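Local coordinates for extracellular solute-binding protein, family 1 (Bifidobacterium longum subsp. infantis ATCC 15697, PDB 3QUF) that probably captures a solute, likely a carbohydrate, outside the cell and delivers it to an ABC-type importer, at residues Ile32-Tyr37 and Ile86-Met91; Gly81-Ile86 and Ala306-Asp311; Ser196-Gln201 and Lys220-Val225; Ser189-Leu194 and Tyr368-Pro373; Glu253-Asn258 and Gln273-Asp278. All coordinates share one frame; numbering follows the deposited sequence.

Contact 1: residues Ile32-Tyr37 and Ile86-Met91; sequences ISFYSY and IFNLTM
S33 and I86 open a short parallel pairing: I86 N gives its proton to S33 O at 2.9 Å. The ladder goes on when Y35 N donates to I86 O at 3.0 Å. That same I86 O lies in plane at the edge of the F34 ring and takes a CA-H contact from F34, so Y35 N supplies its hydrogen bond and F34 its weaker contacts, all from the neighbouring strand. Further on, a side chain takes over from the backbone. N88 sets its CG beside its own backbone N (chi1 -69°), and OD1 reaches Y37 N at 2.9 Å in a fairly straight bond (162° at the hydrogen). The other end of this amide, ND2, is bonded to G302 O, which fixes its flip. Y70 OH serves both Y35 O and N88 N where the strands drift apart, and T85 OG1 takes S33 N. Apolar contacts fill in between: F34 CD1 rests on I86 CG2 at 3.6 Å, I86 CD1 meets I32 CD1 at 3.9 Å, and T90 CG2 sits obliquely by Y37 CD1 at 3.7 Å. F34, for its part, bonds through its backbone to D60 and Q62 of strand 57-63, so strand 30-36 is an inner strand of a Rossmann-like alpha/beta lobe. With both ends of its amide used, N88 probably holds the turn at Y37 in place after the strand pairing has stopped.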
# COMPACT_ATOMS: atom_id res chain seq x y z
N ILE A 32 15.03 -9.50 -25.48
CA ILE A 32 14.24 -8.45 -24.81
C ILE A 32 15.00 -7.88 -23.62
O ILE A 32 15.97 -8.51 -23.15
CB ILE A 32 12.85 -8.92 -24.38
CG1 ILE A 32 12.91 -10.17 -23.47
CG2 ILE A 32 12.01 -9.20 -25.65
CD1 ILE A 32 11.53 -10.58 -22.89
N SER A 33 14.60 -6.69 -23.18
CA SER A 33 15.20 -6.04 -22.04
C SER A 33 14.18 -5.74 -20.97
O SER A 33 12.98 -5.60 -21.24
CB SER A 33 15.91 -4.75 -22.45
OG SER A 33 15.01 -3.93 -23.15
N PHE A 34 14.65 -5.66 -19.73
CA PHE A 34 13.80 -5.37 -18.57
C PHE A 34 14.55 -4.37 -17.74
O PHE A 34 15.70 -4.65 -17.36
CB PHE A 34 13.55 -6.66 -17.80
CG PHE A 34 12.81 -6.53 -16.48
CD1 PHE A 34 11.94 -5.51 -16.19
CD2 PHE A 34 12.99 -7.53 -15.52
CE1 PHE A 34 11.30 -5.44 -14.94
CE2 PHE A 34 12.36 -7.46 -14.29
CZ PHE A 34 11.54 -6.44 -13.99
N TYR A 35 14.00 -3.17 -17.59
CA TYR A 35 14.59 -2.18 -16.69
C TYR A 35 13.77 -2.28 -15.43
O TYR A 35 12.61 -1.86 -15.38
CB TYR A 35 14.54 -0.77 -17.26
CG TYR A 35 15.29 0.22 -16.41
CD1 TYR A 35 16.57 -0.06 -15.97
CD2 TYR A 35 14.75 1.42 -16.05
CE1 TYR A 35 17.29 0.85 -15.18
CE2 TYR A 35 15.46 2.34 -15.26
CZ TYR A 35 16.71 2.04 -14.83
OH TYR A 35 17.47 2.92 -14.09
N SER A 36 14.36 -2.88 -14.40
CA SER A 36 13.65 -3.31 -13.19
C SER A 36 13.76 -2.34 -12.00
O SER A 36 14.85 -1.92 -11.63
CB SER A 36 14.20 -4.67 -12.76
OG SER A 36 13.60 -5.12 -11.55
N TYR A 37 12.62 -1.99 -11.44
CA TYR A 37 12.56 -1.24 -10.17
C TYR A 37 13.12 -2.10 -9.03
O TYR A 37 13.69 -1.60 -8.05
CB TYR A 37 11.14 -0.89 -9.88
CG TYR A 37 10.86 -0.29 -8.54
CD1 TYR A 37 11.11 1.04 -8.30
CD2 TYR A 37 10.43 -1.08 -7.52
CE1 TYR A 37 10.84 1.59 -7.04
CE2 TYR A 37 10.15 -0.56 -6.26
CZ TYR A 37 10.39 0.76 -6.04
OH TYR A 37 10.12 1.28 -4.79
N ILE A 86 10.29 -4.44 -21.00
CA ILE A 86 9.54 -4.59 -19.78
C ILE A 86 10.07 -3.58 -18.77
O ILE A 86 11.27 -3.28 -18.74
CB ILE A 86 9.69 -5.99 -19.20
CG1 ILE A 86 9.30 -7.06 -20.20
CG2 ILE A 86 8.86 -6.13 -17.90
CD1 ILE A 86 10.09 -8.36 -20.09
N PHE A 87 9.16 -3.02 -18.01
CA PHE A 87 9.50 -2.03 -17.01
C PHE A 87 8.41 -2.00 -15.92
O PHE A 87 7.37 -2.67 -16.03
CB PHE A 87 9.77 -0.66 -17.63
CG PHE A 87 8.65 -0.18 -18.48
CD1 PHE A 87 7.58 0.48 -17.93
CD2 PHE A 87 8.66 -0.45 -19.86
CE1 PHE A 87 6.50 0.89 -18.75
CE2 PHE A 87 7.60 -0.03 -20.66
CZ PHE A 87 6.53 0.61 -20.09
N ASN A 88 8.61 -1.16 -14.91
CA ASN A 88 7.65 -1.08 -13.82
C ASN A 88 6.93 0.23 -13.73
O ASN A 88 7.52 1.30 -13.93
CB ASN A 88 8.38 -1.33 -12.49
CG ASN A 88 8.85 -2.76 -12.33
OD1 ASN A 88 10.05 -3.04 -12.28
ND2 ASN A 88 7.88 -3.72 -12.28
N LEU A 89 5.63 0.14 -13.44
CA LEU A 89 4.81 1.27 -13.10
C LEU A 89 4.77 1.31 -11.58
O LEU A 89 4.26 0.40 -10.93
CB LEU A 89 3.41 1.12 -13.66
CG LEU A 89 3.31 1.02 -15.19
CD1 LEU A 89 1.87 0.80 -15.61
CD2 LEU A 89 3.87 2.24 -15.88
N THR A 90 5.37 2.35 -11.04
CA THR A 90 5.46 2.50 -9.60
C THR A 90 4.43 3.50 -9.13
O THR A 90 3.77 4.16 -9.94
CB THR A 90 6.83 2.96 -9.18
OG1 THR A 90 7.02 4.37 -9.46
CG2 THR A 90 7.94 2.13 -9.89
N MSE A 91 4.31 3.67 -7.80
CA MSE A 91 3.34 4.65 -7.31
C MSE A 91 3.73 6.08 -7.65
O MSE A 91 2.86 6.99 -7.71
CB MSE A 91 3.13 4.48 -5.79
CG MSE A 91 2.60 3.08 -5.40
SE MSE A 91 0.89 2.59 -6.24
CE MSE A 91 1.54 1.43 -7.74

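Contact 2: residues Gly81-Ile86 and Ala306-Asp311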
# COMPACT_ATOMS: atom_id res chain seq x y z
N GLY A 81 15.76 5.79 -28.25
CA GLY A 81 15.62 4.93 -29.39
C GLY A 81 15.48 3.45 -29.10
O GLY A 81 15.18 2.70 -30.01
N LYS A 82 15.70 3.06 -27.85
CA LYS A 82 15.68 1.64 -27.44
C LYS A 82 14.93 1.46 -26.11
O LYS A 82 15.56 1.19 -25.10
CB LYS A 82 17.13 1.12 -27.33
CG LYS A 82 18.06 1.80 -26.28
CD LYS A 82 19.45 1.11 -26.14
CE LYS A 82 20.49 1.66 -27.12
NZ LYS A 82 21.80 0.91 -27.10
N PRO A 83 13.59 1.66 -26.09
CA PRO A 83 12.96 1.56 -24.78
C PRO A 83 13.06 0.14 -24.23
O PRO A 83 13.11 -0.79 -25.02
CB PRO A 83 11.51 1.88 -25.04
CG PRO A 83 11.47 2.50 -26.38
CD PRO A 83 12.62 2.04 -27.12
N PRO A 84 13.11 -0.01 -22.91
CA PRO A 84 13.11 -1.35 -22.34
C PRO A 84 11.82 -2.07 -22.69
O PRO A 84 10.73 -1.48 -22.60
CB PRO A 84 13.19 -1.12 -20.83
CG PRO A 84 12.90 0.28 -20.61
CD PRO A 84 13.12 1.05 -21.89
N THR A 85 11.92 -3.35 -23.04
CA THR A 85 10.71 -4.10 -23.36
C THR A 85 9.74 -4.23 -22.19
O THR A 85 8.50 -4.25 -22.39
CB THR A 85 11.06 -5.50 -23.87
OG1 THR A 85 12.28 -5.50 -24.62
CG2 THR A 85 9.92 -6.04 -24.72
N ILE A 86 10.29 -4.44 -21.00
CA ILE A 86 9.54 -4.59 -19.78
C ILE A 86 10.07 -3.58 -18.77
O ILE A 86 11.27 -3.28 -18.74
CB ILE A 86 9.69 -5.99 -19.20
CG1 ILE A 86 9.30 -7.06 -20.20
CG2 ILE A 86 8.86 -6.13 -17.90
CD1 ILE A 86 10.09 -8.36 -20.09
N ALA A 306 6.52 -2.38 -23.21
CA ALA A 306 6.69 -1.22 -24.09
C ALA A 306 5.74 -1.34 -25.28
O ALA A 306 5.71 -2.37 -25.97
CB ALA A 306 8.11 -1.15 -24.62
N SER A 307 5.02 -0.26 -25.57
CA SER A 307 4.28 -0.20 -26.82
C SER A 307 5.20 -0.08 -28.03
O SER A 307 4.83 -0.52 -29.13
CB SER A 307 3.26 0.91 -26.78
OG SER A 307 3.94 2.12 -26.60
N ARG A 308 6.38 0.51 -27.85
CA ARG A 308 7.38 0.64 -28.90
C ARG A 308 8.39 -0.49 -28.79
O ARG A 308 9.46 -0.37 -28.15
CB ARG A 308 8.07 2.00 -28.82
CG ARG A 308 9.13 2.23 -29.88
CD ARG A 308 9.14 3.61 -30.38
NE ARG A 308 9.38 4.56 -29.31
CZ ARG A 308 10.59 4.92 -28.90
NH1 ARG A 308 10.69 5.79 -27.91
NH2 ARG A 308 11.68 4.43 -29.46
N ALA A 309 8.03 -1.60 -29.39
CA ALA A 309 8.80 -2.87 -29.32
C ALA A 309 8.33 -3.65 -30.51
O ALA A 309 7.23 -3.41 -31.00
CB ALA A 309 8.53 -3.65 -28.07
N SER A 310 9.12 -4.61 -30.95
CA SER A 310 8.77 -5.40 -32.11
C SER A 310 7.66 -6.39 -31.73
O SER A 310 7.40 -6.67 -30.56
CB SER A 310 9.98 -6.15 -32.61
OG SER A 310 10.24 -7.27 -31.78
N ASP A 311 7.02 -6.95 -32.75
CA ASP A 311 6.03 -7.95 -32.53
C ASP A 311 6.58 -9.12 -31.70
O ASP A 311 5.92 -9.57 -30.74
CB ASP A 311 5.49 -8.42 -33.88
CG ASP A 311 4.61 -7.36 -34.57
OD1 ASP A 311 4.35 -6.28 -33.96
OD2 ASP A 311 4.17 -7.63 -35.72
O HOH W 1 12.62 1.98 -30.70
O HOH W 2 11.32 -1.71 -26.94
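P83 sets its CG and CD over one face of the R308 guanidinium. CG of P83 stands 3.5 Å above the guanidinium plane, offset toward the rim, while P83 CD is 3.5 Å from R308 NH2; bends at chi2 and chi3 bring the arginine end back to the proline. A306 CB also packs against the carbonyl oxygen P84 O at 3.3 Å. Among direct hydrogen bonds, A306 N donates to T85 O at 2.8 Å, from well above the carbonyl plane, and R308 NH2 is bonded to G80 O. Water adds two bridges: one molecule gives a proton to G81 O and accepts from R308 NH2 at 2.9 Å, and another donates to both P83 O and R308 O. With an alanine in place of P83, the guanidinium would probably lose the CG and CD packed on its face and be freer to turn. The loops before strand 86-89 and after strand 295-305 are thus joined directly by two bonds, while two waters and the guanidinium resting on P83 span the more exposed part.

Contact 3: residues Ser196-Gln201 and Lys220-Val225; sequences SYYGEQ and KDWTPV
Y197 leaves helix 188-199 with CG anti to its backbone N (chi1 168°), which carries the ring across to the turn at 220-225. Its CB already meets V225 CG2 at 3.6 Å, and that methyl continues over the ring as a CH-pi contact, 4.0 Å from the centroid and 29° off the normal. Further out, CE1 touches P224 CG at 3.7 Å. CE2 comes 3.4 Å from D221 O, which lies over the same face as V225 CG2 and has no polar partner in the model. The opposite face carries Q201 NE2, offset toward the rim and bonded to Y197 O. At the tip, OH donates to D221 OD1 at 2.7 Å, using the anti lone pair of a carboxylate turned 62° from the ring. A phenylalanine in place of Y197 would probably keep the V225 contact but leave D221 OD1 without this donor. D221 is held further by S216 OG, by a water from Y198 OH to OD2, and by another water linking OD1 to Q201 NE2. Y198 OH itself bonds to D208, which also takes W222 NE1. The result is helix-to-helix packing in the solute-binding protein fold: the end of helix 188-199 is tied by an aromatic ring and a tyrosine-carboxylate bond to the break between helices 218-221 and 223-234.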
# COMPACT_ATOMS: atom_id res chain seq x y z
N SER A 196 -12.44 2.59 5.47
CA SER A 196 -13.74 2.15 6.00
C SER A 196 -14.85 3.09 5.61
O SER A 196 -15.94 2.65 5.23
CB SER A 196 -13.65 2.02 7.50
OG SER A 196 -14.90 1.71 8.12
N TYR A 197 -14.62 4.39 5.75
CA TYR A 197 -15.59 5.40 5.31
C TYR A 197 -16.11 5.13 3.93
O TYR A 197 -17.31 5.21 3.70
CB TYR A 197 -14.99 6.82 5.40
CG TYR A 197 -15.77 7.90 4.71
CD1 TYR A 197 -16.80 8.56 5.37
CD2 TYR A 197 -15.46 8.30 3.42
CE1 TYR A 197 -17.51 9.55 4.76
CE2 TYR A 197 -16.18 9.33 2.80
CZ TYR A 197 -17.20 9.94 3.49
OH TYR A 197 -17.92 10.94 2.87
N TYR A 198 -15.21 4.78 3.02
CA TYR A 198 -15.57 4.47 1.66
C TYR A 198 -16.12 3.06 1.50
O TYR A 198 -17.13 2.85 0.79
CB TYR A 198 -14.33 4.63 0.77
CG TYR A 198 -13.86 6.03 0.49
CD1 TYR A 198 -14.74 7.02 0.02
CD2 TYR A 198 -12.51 6.35 0.60
CE1 TYR A 198 -14.30 8.27 -0.33
CE2 TYR A 198 -12.07 7.63 0.24
CZ TYR A 198 -12.95 8.57 -0.25
OH TYR A 198 -12.50 9.83 -0.63
N GLY A 199 -15.48 2.09 2.15
CA GLY A 199 -15.83 0.69 1.97
C GLY A 199 -17.23 0.42 2.51
O GLY A 199 -17.97 -0.40 1.94
N GLU A 200 -17.61 1.12 3.57
CA GLU A 200 -18.95 0.95 4.15
C GLU A 200 -20.03 1.40 3.20
O GLU A 200 -21.18 0.95 3.34
CB GLU A 200 -19.05 1.71 5.49
CG GLU A 200 -18.21 1.08 6.64
CD GLU A 200 -18.28 1.85 7.91
OE1 GLU A 200 -18.89 2.95 7.92
OE2 GLU A 200 -17.79 1.35 8.95
N GLN A 201 -19.69 2.30 2.27
CA GLN A 201 -20.59 2.72 1.21
C GLN A 201 -20.62 1.78 0.01
O GLN A 201 -21.29 2.09 -0.98
CB GLN A 201 -20.18 4.08 0.69
CG GLN A 201 -20.10 5.15 1.72
CD GLN A 201 -19.64 6.44 1.10
OE1 GLN A 201 -20.31 7.01 0.22
NE2 GLN A 201 -18.53 6.94 1.57
N LYS A 220 -15.54 17.48 0.80
CA LYS A 220 -16.74 16.63 0.94
C LYS A 220 -16.44 15.33 1.68
O LYS A 220 -17.17 14.94 2.60
CB LYS A 220 -17.37 16.31 -0.42
CG LYS A 220 -18.12 17.50 -1.08
CD LYS A 220 -18.62 17.12 -2.50
CE LYS A 220 -18.76 18.32 -3.48
NZ LYS A 220 -18.41 17.96 -4.93
N ASP A 221 -15.37 14.64 1.27
CA ASP A 221 -15.18 13.25 1.71
C ASP A 221 -14.16 13.02 2.79
O ASP A 221 -14.31 12.09 3.58
CB ASP A 221 -14.89 12.36 0.51
CG ASP A 221 -16.15 11.99 -0.25
OD1 ASP A 221 -17.23 11.72 0.38
OD2 ASP A 221 -16.05 12.00 -1.48
N TRP A 222 -13.09 13.81 2.83
CA TRP A 222 -12.10 13.61 3.87
C TRP A 222 -12.48 14.33 5.16
O TRP A 222 -12.09 13.88 6.22
CB TRP A 222 -10.71 14.05 3.44
CG TRP A 222 -10.00 13.05 2.52
CD1 TRP A 222 -10.58 12.26 1.55
CD2 TRP A 222 -8.60 12.73 2.50
NE1 TRP A 222 -9.61 11.51 0.92
CE2 TRP A 222 -8.40 11.79 1.48
CE3 TRP A 222 -7.51 13.17 3.23
CZ2 TRP A 222 -7.13 11.25 1.19
CZ3 TRP A 222 -6.24 12.66 2.93
CH2 TRP A 222 -6.07 11.70 1.91
N THR A 223 -13.25 15.42 5.06
CA THR A 223 -13.65 16.16 6.28
C THR A 223 -14.25 15.29 7.36
O THR A 223 -13.80 15.34 8.50
CB THR A 223 -14.60 17.33 5.99
OG1 THR A 223 -13.96 18.22 5.09
CG2 THR A 223 -14.95 18.06 7.26
N PRO A 224 -15.24 14.45 7.02
CA PRO A 224 -15.85 13.61 8.07
C PRO A 224 -14.91 12.61 8.69
O PRO A 224 -15.06 12.24 9.84
CB PRO A 224 -16.98 12.88 7.35
CG PRO A 224 -16.71 13.01 5.90
CD PRO A 224 -15.90 14.28 5.71
N VAL A 225 -13.92 12.19 7.92
CA VAL A 225 -12.92 11.25 8.41
C VAL A 225 -11.94 11.97 9.30
O VAL A 225 -11.64 11.50 10.40
CB VAL A 225 -12.23 10.48 7.25
CG1 VAL A 225 -11.26 9.38 7.80
CG2 VAL A 225 -13.29 9.86 6.35
O HOH W 3 -14.05 10.67 -2.78
O HOH W 4 -18.06 9.06 -0.40

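Contact 4: residues Ser189-Leu194 and Tyr368-Pro373; sequences SFTGLL and YWVNWP
W369 turns one indole face toward T191, whose OG1 lies over it, and on that same face a water sits over the centre of the ring. N371 ND2 comes in at the indole edge, in plane. The Y368 ring meets L194 CD2 at its edge, with CE2 4.4 Å away, while T191 CG2 approaches it obliquely. Here helix 188-199 of the solute-binding protein fold packs on the chain leaving strand 367-368, a strand parallel to 295-305. T191 does most of the touching: its CG2, anti to the backbone N, runs to W369 CE3 at 3.7 Å. One helical turn on, L194 CD2 meets V370 CG2 at 3.7 Å, the two side chains crossing at about a right angle. The other V370 methyl, CG1, covers the centre of a face of the W372 indole. T191 OG1 also bonds to A187 O, just ahead of the helix; the water over the indole lies 2.8 Å from T191 OG1 and accepts the proton of V370 N at 3.0 Å.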
# COMPACT_ATOMS: atom_id res chain seq x y z
N SER A 189 -3.37 4.93 10.45
CA SER A 189 -4.68 4.86 11.14
C SER A 189 -5.75 5.67 10.43
O SER A 189 -6.90 5.24 10.29
CB SER A 189 -4.55 5.31 12.63
OG SER A 189 -4.08 6.67 12.76
N PHE A 190 -5.38 6.88 10.00
CA PHE A 190 -6.27 7.71 9.24
C PHE A 190 -6.66 7.01 7.94
O PHE A 190 -7.82 7.00 7.56
CB PHE A 190 -5.63 9.07 8.90
CG PHE A 190 -6.47 9.90 8.01
CD1 PHE A 190 -7.54 10.65 8.52
CD2 PHE A 190 -6.26 9.89 6.64
CE1 PHE A 190 -8.34 11.39 7.69
CE2 PHE A 190 -7.08 10.63 5.81
CZ PHE A 190 -8.12 11.37 6.34
N THR A 191 -5.67 6.43 7.26
CA THR A 191 -5.95 5.77 5.98
C THR A 191 -6.92 4.61 6.19
O THR A 191 -7.84 4.41 5.37
CB THR A 191 -4.67 5.34 5.30
OG1 THR A 191 -3.88 6.52 5.07
CG2 THR A 191 -4.94 4.65 3.96
N GLY A 192 -6.73 3.86 7.27
CA GLY A 192 -7.64 2.75 7.60
C GLY A 192 -9.05 3.22 7.86
O GLY A 192 -10.04 2.58 7.46
N LEU A 193 -9.18 4.38 8.51
CA LEU A 193 -10.47 4.95 8.80
C LEU A 193 -11.14 5.48 7.54
O LEU A 193 -12.33 5.27 7.33
CB LEU A 193 -10.30 6.03 9.87
CG LEU A 193 -11.58 6.55 10.52
CD1 LEU A 193 -12.30 5.42 11.26
CD2 LEU A 193 -11.25 7.73 11.46
N LEU A 194 -10.35 6.13 6.69
CA LEU A 194 -10.78 6.57 5.38
C LEU A 194 -11.27 5.40 4.53
O LEU A 194 -12.35 5.50 3.88
CB LEU A 194 -9.64 7.32 4.68
CG LEU A 194 -9.95 7.83 3.29
CD1 LEU A 194 -11.01 8.95 3.31
CD2 LEU A 194 -8.63 8.28 2.55
N TYR A 368 -6.23 -0.84 1.48
CA TYR A 368 -6.18 0.40 0.74
C TYR A 368 -5.00 1.25 1.22
O TYR A 368 -4.58 1.13 2.35
CB TYR A 368 -7.49 1.19 0.91
CG TYR A 368 -7.54 2.46 0.11
CD1 TYR A 368 -7.49 2.42 -1.27
CD2 TYR A 368 -7.56 3.73 0.73
CE1 TYR A 368 -7.52 3.56 -2.05
CE2 TYR A 368 -7.66 4.86 -0.01
CZ TYR A 368 -7.60 4.78 -1.42
OH TYR A 368 -7.64 5.89 -2.21
N TRP A 369 -4.52 2.09 0.32
CA TRP A 369 -3.57 3.14 0.62
C TRP A 369 -3.88 4.30 -0.34
O TRP A 369 -4.34 4.07 -1.45
CB TRP A 369 -2.12 2.63 0.42
CG TRP A 369 -1.12 3.56 1.04
CD1 TRP A 369 -0.21 4.35 0.38
CD2 TRP A 369 -0.91 3.79 2.44
NE1 TRP A 369 0.54 5.07 1.29
CE2 TRP A 369 0.11 4.74 2.56
CE3 TRP A 369 -1.53 3.30 3.60
CZ2 TRP A 369 0.56 5.20 3.80
CZ3 TRP A 369 -1.09 3.75 4.81
CH2 TRP A 369 -0.06 4.70 4.90
N VAL A 370 -3.66 5.54 0.10
CA VAL A 370 -3.89 6.70 -0.78
C VAL A 370 -2.71 6.83 -1.76
O VAL A 370 -1.62 7.29 -1.38
CB VAL A 370 -4.10 7.99 -0.01
CG1 VAL A 370 -4.38 9.15 -1.00
CG2 VAL A 370 -5.36 7.89 0.95
N ASN A 371 -2.94 6.42 -2.99
CA ASN A 371 -1.90 6.42 -4.04
C ASN A 371 -2.25 7.54 -5.02
O ASN A 371 -2.95 7.35 -6.03
CB ASN A 371 -1.80 5.03 -4.71
CG ASN A 371 -1.16 4.00 -3.82
OD1 ASN A 371 -1.72 2.91 -3.55
ND2 ASN A 371 0.00 4.31 -3.36
N TRP A 372 -1.82 8.76 -4.70
CA TRP A 372 -2.25 9.93 -5.43
C TRP A 372 -1.89 9.80 -6.93
O TRP A 372 -0.77 9.44 -7.23
CB TRP A 372 -1.55 11.18 -4.95
CG TRP A 372 -1.34 11.26 -3.45
CD1 TRP A 372 -0.28 10.80 -2.76
CD2 TRP A 372 -2.21 11.87 -2.49
NE1 TRP A 372 -0.42 11.07 -1.43
CE2 TRP A 372 -1.59 11.74 -1.24
CE3 TRP A 372 -3.41 12.56 -2.58
CZ2 TRP A 372 -2.15 12.27 -0.08
CZ3 TRP A 372 -3.96 13.06 -1.41
CH2 TRP A 372 -3.35 12.90 -0.20
N PRO A 373 -2.82 10.11 -7.83
CA PRO A 373 -2.46 10.00 -9.25
C PRO A 373 -1.70 11.16 -9.85
O PRO A 373 -1.31 11.10 -11.02
CB PRO A 373 -3.82 9.83 -9.95
CG PRO A 373 -4.78 10.49 -9.05
CD PRO A 373 -4.28 10.16 -7.66
O HOH W 5 -2.46 6.53 2.67

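Contact 5: residues Glu253-Asn258 and Gln273-Asp278; sequences EFVSGN and QKSDID
V255 and S275 bring two helix ends together, CA to CA 6.0 Å: helix 247-255 closes in a Schellman motif with G257 at a positive phi of 85°, and the chain leaves helix 269-274 at S275. Two bonds close the Schellman motif, N258 N to E253 O and G257 N to F254 O; at these angles a CB on G257 would jam against the carbonyl before it. I277 is the side chain that fills the angle between the ends. Its CD1 touches F254 O at 3.4 Å, V255 O at 3.6 Å and G257 CA at 3.9 Å, so the methyl is tucked against the closing turn. CG2, on the other branch, meets F254 CE2 obliquely at 4.0 Å. In the fold, each helix leads into a strand, 259-264 and 279-282, and both strands pair antiparallel with strand 135-144, so this contact joins the two helix-to-strand turns near the surface. V255 CG1 lies 3.9 Å from S275 CB. With its OG between backbone N and carbonyl carbon (chi1 79°), S275 accepts from I277 N at 3.1 Å, an ST turn, and OG is also bonded to L272 O. A water donates to V255 O and accepts from D276 N at 2.9 Å.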
# COMPACT_ATOMS: atom_id res chain seq x y z
N GLU A 253 8.76 1.89 22.01
CA GLU A 253 7.77 1.98 23.08
C GLU A 253 6.91 0.72 23.18
O GLU A 253 6.53 0.31 24.28
CB GLU A 253 6.87 3.21 22.91
CG GLU A 253 7.57 4.54 23.17
CD GLU A 253 8.16 4.58 24.55
OE1 GLU A 253 7.37 4.55 25.52
OE2 GLU A 253 9.41 4.61 24.66
N PHE A 254 6.56 0.13 22.04
CA PHE A 254 5.76 -1.09 22.04
C PHE A 254 6.52 -2.28 22.69
O PHE A 254 6.01 -2.94 23.61
CB PHE A 254 5.30 -1.42 20.62
CG PHE A 254 4.27 -2.48 20.54
CD1 PHE A 254 2.94 -2.20 20.83
CD2 PHE A 254 4.62 -3.78 20.21
CE1 PHE A 254 1.97 -3.19 20.76
CE2 PHE A 254 3.67 -4.77 20.15
CZ PHE A 254 2.35 -4.48 20.40
N VAL A 255 7.72 -2.52 22.20
CA VAL A 255 8.59 -3.58 22.69
C VAL A 255 8.93 -3.43 24.20
O VAL A 255 9.07 -4.42 24.93
CB VAL A 255 9.84 -3.69 21.75
CG1 VAL A 255 10.92 -4.49 22.38
CG2 VAL A 255 9.42 -4.33 20.43
N SER A 256 8.96 -2.18 24.69
CA SER A 256 9.20 -1.91 26.10
C SER A 256 8.00 -2.13 27.02
O SER A 256 8.12 -2.01 28.25
CB SER A 256 9.70 -0.47 26.28
OG SER A 256 10.91 -0.28 25.57
N GLY A 257 6.83 -2.42 26.45
CA GLY A 257 5.64 -2.70 27.25
C GLY A 257 4.90 -1.46 27.67
O GLY A 257 4.05 -1.52 28.55
N ASN A 258 5.20 -0.34 27.01
CA ASN A 258 4.62 0.94 27.40
C ASN A 258 3.45 1.38 26.53
O ASN A 258 2.82 2.37 26.85
CB ASN A 258 5.68 2.04 27.35
CG ASN A 258 6.73 1.87 28.38
OD1 ASN A 258 6.48 1.28 29.44
ND2 ASN A 258 7.93 2.38 28.10
N GLN A 273 8.23 -10.84 17.73
CA GLN A 273 8.29 -12.21 18.22
C GLN A 273 9.44 -12.40 19.20
O GLN A 273 9.29 -13.09 20.20
CB GLN A 273 8.36 -13.19 17.05
CG GLN A 273 6.97 -13.45 16.47
CD GLN A 273 6.93 -14.52 15.40
OE1 GLN A 273 7.96 -14.98 14.91
NE2 GLN A 273 5.72 -14.92 15.02
N LYS A 274 10.58 -11.77 18.91
CA LYS A 274 11.73 -11.71 19.84
C LYS A 274 11.41 -11.07 21.18
O LYS A 274 12.02 -11.42 22.20
CB LYS A 274 12.88 -10.92 19.20
CG LYS A 274 13.81 -11.73 18.30
CD LYS A 274 14.75 -12.65 19.08
CE LYS A 274 15.86 -11.90 19.84
NZ LYS A 274 17.02 -12.77 20.26
N SER A 275 10.50 -10.10 21.19
CA SER A 275 10.20 -9.31 22.36
C SER A 275 9.43 -10.13 23.37
O SER A 275 9.02 -11.25 23.09
CB SER A 275 9.38 -8.05 21.96
OG SER A 275 8.02 -8.39 21.76
N ASP A 276 9.22 -9.54 24.54
CA ASP A 276 8.43 -10.11 25.62
C ASP A 276 6.94 -9.84 25.48
O ASP A 276 6.17 -10.19 26.38
CB ASP A 276 8.85 -9.49 26.96
CG ASP A 276 10.22 -9.89 27.40
OD1 ASP A 276 10.83 -10.77 26.73
OD2 ASP A 276 10.69 -9.34 28.44
N ILE A 277 6.52 -9.18 24.40
CA ILE A 277 5.13 -8.76 24.29
C ILE A 277 4.22 -9.87 23.76
O ILE A 277 4.48 -10.46 22.71
CB ILE A 277 4.95 -7.53 23.36
CG1 ILE A 277 5.93 -6.41 23.74
CG2 ILE A 277 3.48 -7.06 23.42
CD1 ILE A 277 5.87 -5.97 25.20
N ASP A 278 3.15 -10.14 24.49
CA ASP A 278 2.06 -10.97 23.99
C ASP A 278 1.20 -10.05 23.11
O ASP A 278 0.36 -9.33 23.61
CB ASP A 278 1.24 -11.52 25.16
CG ASP A 278 0.20 -12.56 24.71
OD1 ASP A 278 0.24 -12.97 23.54
OD2 ASP A 278 -0.64 -12.95 25.56
O HOH W 6 10.46 -6.94 25.06

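In the fold
Contacts 1 and 2 share I86 and lie with centres about 11 Å apart: the loop of contact 2 feeds strand 86-89 into the pairing of contact 1. Contacts 3 and 4 form a second cluster, also about 11 Å between centres, on helix 188-199, where V225 and W222 pack on F190 and L194. The clusters meet where M91 SE of contact 1 lies 3.5 Å from N371 CG of contact 4, consistent with the 368-373 chain passing between the two lobes usual in this family. Contact 5 stands apart, its centre about 27 Å from that of contact 4 and about 51 Å from that of contact 2. Any solute would probably bind between the lobes.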